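One contact in two related proteins. Structure 1 is DyP from Bjerkandera adusta, which probably acts as a heme-dependent peroxidase of the dye-decolorizing (DyP) type: PDB 3AFV (chain A, 1.40 Å), residues Ser331-Pro336 and Arg352-Val357. Structure 2 is Dye-decolorizing peroxidase from Irpex lacteus: PDB 7D8M (chain B, 2.00 Å), residues Gly337-Pro342 and Arg358-Val363. Structure 2 is superposed on structure 1 by the backbone atoms of these residues (RMSD 0.28 Å); each is numbered along its deposited sequence.

Structure 1 (3AFV). With HEM (protoporphyrin IX containing Fe), chain C.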
loop_
_atom_site.group_PDB
_atom_site.type_symbol
_atom_site.label_atom_id
_atom_site.label_comp_id
_atom_site.label_asym_id
_atom_site.label_seq_id
_atom_site.Cartn_x
_atom_site.Cartn_y
_atom_site.Cartn_z
ATOM N N SER A 331 4.689 0.852 -0.254
ATOM C CA SER A 331 4.615 1.402 1.101
ATOM C C SER A 331 5.933 1.281 1.820
ATOM O O SER A 331 6.777 0.461 1.438
ATOM C CB SER A 331 3.548 0.669 1.909
ATOM O OG SER A 331 2.314 0.653 1.195
ATOM N N ILE A 332 6.125 2.102 2.845
ATOM C CA ILE A 332 7.338 2.009 3.644
ATOM C C ILE A 332 6.998 2.179 5.128
ATOM O O ILE A 332 6.183 3.028 5.485
ATOM C CB ILE A 332 8.430 3.021 3.157
ATOM C CG1 ILE A 332 9.801 2.707 3.783
ATOM C CG2 ILE A 332 7.988 4.477 3.375
ATOM C CD1 ILE A 332 10.946 3.481 3.168
ATOM N N PRO A 333 7.619 1.362 6.006
ATOM C CA PRO A 333 7.421 1.590 7.442
ATOM C C PRO A 333 8.015 2.911 7.894
ATOM O O PRO A 333 8.881 3.462 7.206
ATOM C CB PRO A 333 8.204 0.440 8.094
ATOM C CG PRO A 333 8.256 -0.634 7.025
ATOM C CD PRO A 333 8.421 0.147 5.752
ATOM N N TYR A 334 7.566 3.403 9.042
ATOM C CA TYR A 334 8.220 4.545 9.670
ATOM C C TYR A 334 8.301 4.330 11.155
ATOM O O TYR A 334 7.497 3.597 11.725
ATOM C CB TYR A 334 7.486 5.852 9.373
ATOM C CG TYR A 334 6.247 6.095 10.196
ATOM C CD1 TYR A 334 6.321 6.723 11.443
ATOM C CD2 TYR A 334 4.993 5.720 9.719
ATOM C CE1 TYR A 334 5.167 6.951 12.199
ATOM C CE2 TYR A 334 3.839 5.950 10.461
ATOM C CZ TYR A 334 3.945 6.568 11.701
ATOM O OH TYR A 334 2.788 6.790 12.412
ATOM N N GLY A 335 9.245 5.021 11.787
ATOM C CA GLY A 335 9.323 5.031 13.234
ATOM C C GLY A 335 10.341 4.063 13.788
ATOM O O GLY A 335 10.871 3.205 13.072
ATOM N N PRO A 336 10.639 4.201 15.091
ATOM C CA PRO A 336 11.654 3.401 15.736
ATOM C C PRO A 336 11.175 1.979 15.990
ATOM O O PRO A 336 9.962 1.713 15.994
ATOM C CB PRO A 336 11.870 4.137 17.066
ATOM C CG PRO A 336 10.548 4.689 17.378
ATOM C CD PRO A 336 9.968 5.101 16.042
ATOM N N ARG A 352 4.988 4.838 15.430
ATOM C CA ARG A 352 5.548 3.999 14.367
ATOM C C ARG A 352 4.387 3.501 13.521
ATOM O O ARG A 352 3.260 3.471 13.989
ATOM C CB ARG A 352 6.350 2.811 14.923
ATOM C CG ARG A 352 5.536 1.841 15.755
ATOM C CD ARG A 352 6.362 0.702 16.298
ATOM N NE ARG A 352 7.465 1.132 17.172
ATOM C CZ ARG A 352 7.335 1.373 18.473
ATOM N NH1 ARG A 352 6.161 1.238 19.090
ATOM N NH2 ARG A 352 8.408 1.749 19.174
ATOM N N GLY A 353 4.658 3.086 12.298
ATOM C CA GLY A 353 3.569 2.620 11.436
ATOM C C GLY A 353 3.996 2.420 10.006
ATOM O O GLY A 353 5.121 2.001 9.726
ATOM N N LEU A 354 3.061 2.704 9.104
ATOM C CA LEU A 354 3.250 2.454 7.678
ATOM C C LEU A 354 2.793 3.678 6.892
ATOM O O LEU A 354 1.688 4.185 7.121
ATOM C CB LEU A 354 2.435 1.212 7.238
ATOM C CG LEU A 354 2.715 0.659 5.830
ATOM C CD1 LEU A 354 4.127 0.051 5.750
ATOM C CD2 LEU A 354 1.658 -0.385 5.409
ATOM N N LEU A 355 3.654 4.139 5.991
ATOM C CA LEU A 355 3.294 5.145 4.998
ATOM C C LEU A 355 2.893 4.336 3.770
ATOM O O LEU A 355 3.734 3.789 3.044
ATOM C CB LEU A 355 4.489 6.056 4.724
ATOM C CG LEU A 355 5.015 6.758 5.992
ATOM C CD1 LEU A 355 6.221 7.649 5.679
ATOM C CD2 LEU A 355 3.943 7.529 6.758
ATOM N N PHE A 356 1.582 4.196 3.619
ATOM C CA PHE A 356 0.988 3.261 2.673
ATOM C C PHE A 356 0.693 3.955 1.347
ATOM O O PHE A 356 0.138 5.055 1.310
ATOM C CB PHE A 356 -0.274 2.677 3.303
ATOM C CG PHE A 356 -1.068 1.784 2.388
ATOM C CD1 PHE A 356 -0.838 0.413 2.352
ATOM C CD2 PHE A 356 -2.084 2.322 1.600
ATOM C CE1 PHE A 356 -1.592 -0.416 1.513
ATOM C CE2 PHE A 356 -2.834 1.509 0.762
ATOM C CZ PHE A 356 -2.591 0.143 0.719
ATOM N N VAL A 357 1.095 3.303 0.261
ATOM C CA VAL A 357 0.973 3.855 -1.103
ATOM C C VAL A 357 0.438 2.756 -2.013
ATOM O O VAL A 357 1.042 1.691 -2.139
ATOM C CB VAL A 357 2.360 4.280 -1.607
ATOM C CG1 VAL A 357 2.317 4.714 -3.061
ATOM C CG2 VAL A 357 2.921 5.406 -0.729
HETATM C CHA HEM C . -0.291 -7.689 1.396
HETATM C CHB HEM C . 0.783 -5.583 5.605
HETATM C CHC HEM C . -2.582 -2.192 4.761
HETATM C CHD HEM C . -3.661 -4.277 0.516
HETATM C C1A HEM C . 0.256 -7.453 2.627
HETATM C C2A HEM C . 1.228 -8.281 3.308
HETATM C C3A HEM C . 1.532 -7.682 4.464
HETATM C C4A HEM C . 0.764 -6.466 4.550
HETATM C CMA HEM C . 2.476 -8.155 5.578
HETATM C CAA HEM C . 1.769 -9.626 2.782
HETATM C CBA HEM C . 2.933 -9.433 1.802
HETATM C CGA HEM C . 2.477 -9.391 0.366
HETATM O O1A HEM C . 1.646 -10.251 -0.013
HETATM O O2A HEM C . 2.957 -8.528 -0.373
HETATM C C1B HEM C . -0.031 -4.476 5.760
HETATM C C2B HEM C . -0.024 -3.552 6.883
HETATM C C3B HEM C . -0.952 -2.608 6.647
HETATM C C4B HEM C . -1.575 -2.905 5.367
HETATM C CMB HEM C . 0.888 -3.667 8.127
HETATM C CAB HEM C . -1.342 -1.392 7.517
HETATM C CBB HEM C . -0.457 -0.823 8.355
HETATM C C1C HEM C . -3.197 -2.491 3.565
HETATM C C2C HEM C . -4.346 -1.809 3.015
HETATM C C3C HEM C . -4.651 -2.401 1.842
HETATM C C4C HEM C . -3.702 -3.461 1.616
HETATM C CMC HEM C . -5.019 -0.589 3.682
HETATM C CAC HEM C . -5.772 -2.037 0.851
HETATM C CBC HEM C . -6.977 -1.610 1.284
HETATM C C1D HEM C . -2.802 -5.324 0.334
HETATM C C2D HEM C . -2.703 -6.094 -0.879
HETATM C C3D HEM C . -1.673 -7.139 -0.607
HETATM C C4D HEM C . -1.223 -6.921 0.747
HETATM C CMD HEM C . -3.454 -5.916 -2.204
HETATM C CAD HEM C . -1.235 -8.213 -1.614
HETATM C CBD HEM C . -2.266 -9.343 -1.561
HETATM C CGD HEM C . -1.994 -10.402 -2.590
HETATM O O1D HEM C . -2.010 -11.596 -2.220
HETATM O O2D HEM C . -1.755 -10.069 -3.775
HETATM N NA HEM C . 0.017 -6.347 3.404
HETATM N NB HEM C . -1.015 -4.058 4.861
HETATM N NC HEM C . -2.864 -3.528 2.700
HETATM N ND HEM C . -1.902 -5.816 1.271
HETATM FE FE HEM C . -1.535 -5.027 3.133
HETATM O O HOH W 1 -0.041 -3.854 2.279
#
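Ser331 lays its side chain against the neighbouring strand: CB sits 3.3 Å from Leu355 O, and OG accepts a hydrogen bond from Val357 N at 3.1 Å (163°). With OG anti to the carbonyl carbon (chi1 -52°), the hydroxyl stands beside Phe356, OG 3.3 Å from its CA. Strand 328-334 pairs with strand 353-360, an inner strand of the antiparallel sheet in the C-terminal ferredoxin-like domain, and Pro333 links it on to Ser155 of the other sheet. Ile332 and Leu355 make a hydrogen-bonded pair; Leu355 CB lies 3.6 Å from Ile332 O, and its CD2 3.6 Å from Tyr334 CD2. Followed from CB to its tip, Leu354 has CB 3.7 Å from HEM CBB, CD1 3.6 Å from Ile332 C, and CD2 against HEM C3B; CG is anti to the backbone N (chi1 -169°), which lets the branches divide between strand and heme. The Tyr334 ring covers the backbone of Gly353, whose N lies over its centre, while OH bonds to Asp351 and His222. Phe356 also faces the heme, CE1 3.4 Å from HEM C2C. At the far end Arg352, salt-bridged to Glu342, donates from NE to Pro336 O.

Structure 2 (7D8M). With HEM (protoporphyrin IX containing Fe), chain D.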
loop_
_atom_site.group_PDB
_atom_site.type_symbol
_atom_site.label_atom_id
_atom_site.label_comp_id
_atom_site.label_asym_id
_atom_site.label_seq_id
_atom_site.Cartn_x
_atom_site.Cartn_y
_atom_site.Cartn_z
ATOM N N GLY B 337 4.475 1.167 -0.189
ATOM C CA GLY B 337 4.732 1.917 1.014
ATOM C C GLY B 337 5.951 1.418 1.757
ATOM O O GLY B 337 6.569 0.422 1.397
ATOM N N THR B 338 6.274 2.129 2.843
ATOM C CA THR B 338 7.445 1.882 3.672
ATOM C C THR B 338 7.085 2.085 5.137
ATOM O O THR B 338 6.411 3.069 5.475
ATOM C CB THR B 338 8.597 2.838 3.294
ATOM O OG1 THR B 338 8.821 2.775 1.882
ATOM C CG2 THR B 338 9.887 2.485 4.030
ATOM N N PRO B 339 7.517 1.184 6.026
ATOM C CA PRO B 339 7.340 1.430 7.465
ATOM C C PRO B 339 7.948 2.761 7.887
ATOM O O PRO B 339 8.894 3.268 7.276
ATOM C CB PRO B 339 8.056 0.243 8.130
ATOM C CG PRO B 339 8.148 -0.811 7.086
ATOM C CD PRO B 339 8.150 -0.118 5.741
ATOM N N TYR B 340 7.380 3.345 8.941
ATOM C CA TYR B 340 7.928 4.561 9.525
ATOM C C TYR B 340 8.029 4.385 11.032
ATOM O O TYR B 340 7.291 3.589 11.632
ATOM C CB TYR B 340 7.073 5.818 9.172
ATOM C CG TYR B 340 5.775 5.999 9.964
ATOM C CD1 TYR B 340 5.766 6.625 11.212
ATOM C CD2 TYR B 340 4.560 5.565 9.447
ATOM C CE1 TYR B 340 4.571 6.789 11.933
ATOM C CE2 TYR B 340 3.363 5.722 10.161
ATOM C CZ TYR B 340 3.379 6.326 11.398
ATOM O OH TYR B 340 2.201 6.495 12.087
ATOM N N GLY B 341 8.965 5.120 11.639
ATOM C CA GLY B 341 9.139 5.100 13.075
ATOM C C GLY B 341 10.173 4.095 13.542
ATOM O O GLY B 341 10.542 3.156 12.829
ATOM N N PRO B 342 10.654 4.267 14.766
ATOM C CA PRO B 342 11.699 3.384 15.287
ATOM C C PRO B 342 11.141 2.044 15.762
ATOM O O PRO B 342 9.932 1.800 15.801
ATOM C CB PRO B 342 12.265 4.185 16.462
ATOM C CG PRO B 342 11.084 4.926 16.979
ATOM C CD PRO B 342 10.232 5.266 15.765
ATOM N N ARG B 358 4.803 5.068 15.242
ATOM C CA ARG B 358 5.426 4.195 14.260
ATOM C C ARG B 358 4.300 3.586 13.444
ATOM O O ARG B 358 3.150 3.527 13.889
ATOM C CB ARG B 358 6.282 3.090 14.914
ATOM C CG ARG B 358 5.485 2.139 15.836
ATOM C CD ARG B 358 6.351 0.969 16.320
ATOM N NE ARG B 358 7.484 1.431 17.120
ATOM C CZ ARG B 358 7.422 1.747 18.413
ATOM N NH1 ARG B 358 6.281 1.624 19.081
ATOM N NH2 ARG B 358 8.510 2.185 19.045
ATOM N N GLY B 359 4.627 3.133 12.245
ATOM C CA GLY B 359 3.574 2.543 11.445
ATOM C C GLY B 359 3.978 2.286 10.015
ATOM O O GLY B 359 5.114 1.892 9.736
ATOM N N LEU B 360 3.044 2.498 9.097
ATOM C CA LEU B 360 3.270 2.243 7.685
ATOM C C LEU B 360 2.926 3.510 6.929
ATOM O O LEU B 360 1.810 4.024 7.053
ATOM C CB LEU B 360 2.423 1.064 7.194
ATOM C CG LEU B 360 2.537 0.675 5.719
ATOM C CD1 LEU B 360 3.964 0.274 5.374
ATOM C CD2 LEU B 360 1.569 -0.452 5.394
ATOM N N ALA B 361 3.894 4.032 6.180
ATOM C CA ALA B 361 3.607 5.065 5.186
ATOM C C ALA B 361 3.078 4.334 3.962
ATOM O O ALA B 361 3.834 3.922 3.085
ATOM C CB ALA B 361 4.854 5.893 4.878
ATOM N N PHE B 362 1.752 4.158 3.915
ATOM C CA PHE B 362 1.104 3.290 2.944
ATOM C C PHE B 362 0.909 4.003 1.609
ATOM O O PHE B 362 0.389 5.121 1.562
ATOM C CB PHE B 362 -0.241 2.824 3.519
ATOM C CG PHE B 362 -1.060 1.984 2.600
ATOM C CD1 PHE B 362 -0.979 0.587 2.646
ATOM C CD2 PHE B 362 -1.981 2.567 1.750
ATOM C CE1 PHE B 362 -1.764 -0.196 1.812
ATOM C CE2 PHE B 362 -2.776 1.784 0.923
ATOM C CZ PHE B 362 -2.658 0.402 0.944
ATOM N N VAL B 363 1.305 3.340 0.525
ATOM C CA VAL B 363 1.149 3.851 -0.831
ATOM C C VAL B 363 0.572 2.742 -1.695
ATOM O O VAL B 363 1.103 1.627 -1.706
ATOM C CB VAL B 363 2.489 4.319 -1.431
ATOM C CG1 VAL B 363 2.292 4.676 -2.895
ATOM C CG2 VAL B 363 3.084 5.477 -0.629
HETATM C CHA HEM D . -0.901 -7.769 1.993
HETATM C CHB HEM D . 0.181 -5.769 6.277
HETATM C CHC HEM D . -2.628 -1.961 5.170
HETATM C CHD HEM D . -4.091 -4.201 1.124
HETATM C C1A HEM D . -0.343 -7.560 3.234
HETATM C C2A HEM D . 0.635 -8.409 3.888
HETATM C C3A HEM D . 0.941 -7.842 5.069
HETATM C C4A HEM D . 0.169 -6.624 5.196
HETATM C CMA HEM D . 1.927 -8.351 6.137
HETATM C CAA HEM D . 1.207 -9.722 3.289
HETATM C CBA HEM D . 2.445 -9.422 2.444
HETATM C CGA HEM D . 2.121 -9.419 0.963
HETATM O O1A HEM D . 1.278 -10.236 0.526
HETATM O O2A HEM D . 2.731 -8.612 0.207
HETATM C C1B HEM D . -0.457 -4.553 6.323
HETATM C C2B HEM D . -0.300 -3.575 7.375
HETATM C C3B HEM D . -1.089 -2.526 7.071
HETATM C C4B HEM D . -1.748 -2.807 5.816
HETATM C CMB HEM D . 0.607 -3.792 8.622
HETATM C CAB HEM D . -1.291 -1.190 7.829
HETATM C CBB HEM D . -0.429 -0.718 8.736
HETATM C C1C HEM D . -3.333 -2.252 4.013
HETATM C C2C HEM D . -4.394 -1.458 3.418
HETATM C C3C HEM D . -4.794 -2.079 2.290
HETATM C C4C HEM D . -4.011 -3.293 2.157
HETATM C CMC HEM D . -4.898 -0.122 4.018
HETATM C CAC HEM D . -5.903 -1.686 1.278
HETATM C CBC HEM D . -6.943 -0.897 1.600
HETATM C C1D HEM D . -3.268 -5.293 0.949
HETATM C C2D HEM D . -3.139 -6.108 -0.249
HETATM C C3D HEM D . -2.268 -7.089 -0.005
HETATM C C4D HEM D . -1.802 -6.937 1.360
HETATM C CMD HEM D . -3.880 -5.909 -1.582
HETATM C CAD HEM D . -1.844 -8.192 -0.995
HETATM C CBD HEM D . -2.819 -9.365 -0.858
HETATM C CGD HEM D . -2.534 -10.451 -1.874
HETATM O O1D HEM D . -2.620 -11.650 -1.501
HETATM O O2D HEM D . -2.212 -10.128 -3.052
HETATM N NA HEM D . -0.608 -6.491 4.061
HETATM N NB HEM D . -1.348 -4.057 5.381
HETATM N NC HEM D . -3.139 -3.361 3.223
HETATM N ND HEM D . -2.421 -5.816 1.911
HETATM FE FE HEM D . -2.007 -4.990 3.734
HETATM O O HOH W 2 1.892 0.260 0.795
#
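Gly337 meets the neighbouring strand through backbone alone, and a water is modelled beside it: water 2 accepts from Gly337 N at 2.9 Å and from Val363 N at 3.1 Å, so it bridges the two strands. Gly337 CA rests 3.0 Å from Ala361 O. Thr338 and Ala361 make a hydrogen-bonded pair; Thr338 OG1 is hydrogen-bonded to Glu25 on strand 24-32. Ala361 stops at CB, 3.3 Å from Thr338 O, and its N stands 3.7 Å from Tyr340 CD2. Followed from CB to its tip, Leu360 has CB 3.7 Å from HEM CBB, CD1 3.6 Å from Thr338 C, and CD2 against HEM C3B; CG is anti to the backbone N (chi1 179°), which lets the branches divide between strand and heme. The Tyr340 ring covers the backbone of Gly359, whose N lies over its centre, while OH bonds to Asp357 and Lys223. Phe362 also faces the heme, CE1 3.3 Å from HEM C2C. Arg358 NE donates to Pro342 O, and the same guanidinium group forms a salt bridge with Glu348.

Comparison
The sharpest difference is at Ser331(A), where structure 2 has Gly337(B). The bond from Val357(A) N to Ser331(A) OG, 3.1 Å, is made in structure 1 alone, because Gly337(B) has no hydroxyl to accept it. Water 2 stands 0.7 Å apart from the place of that OG after superposition and accepts from Val363(B) N instead, so a water takes over the hydroxyl's role and also accepts from Gly337(B) N. The touches of Ser331(A) CB on Leu354(A) CD1 and on Leu355(A) O, and of Ser331(A) OG on Phe356(A) CA at 3.3 Å, are absent with the side chain, yet Leu354(A), Phe356(A), Val357(A) and their counterparts keep their place. A water in place of a covalently tethered acceptor probably ties the strands less firmly here.

Across the strand pair, Leu355(A) is matched by Ala361(B). The CB atoms coincide, and the contact of CB with the carbonyl O of Ile332(A) or Thr338(B) remains, but CG, CD1 and CD2 of Leu355(A) have no counterpart, so structure 2 has less apolar side chain here; the touch on Tyr334(A) and on Tyr340(B) is kept. The backbone bonds between the paired residues are found in both.

Its partner Ile332(A) is matched by Thr338(B). CG1 of Ile332(A) and CG2 of Thr338(B) lie 0.3 Å apart after superposition, so one branch is retained, while CG2 and CD1 of Ile332(A) are unmatched and OG1 of Thr338(B) has no counterpart in Ile332(A), a hydroxyl at a position buried in both.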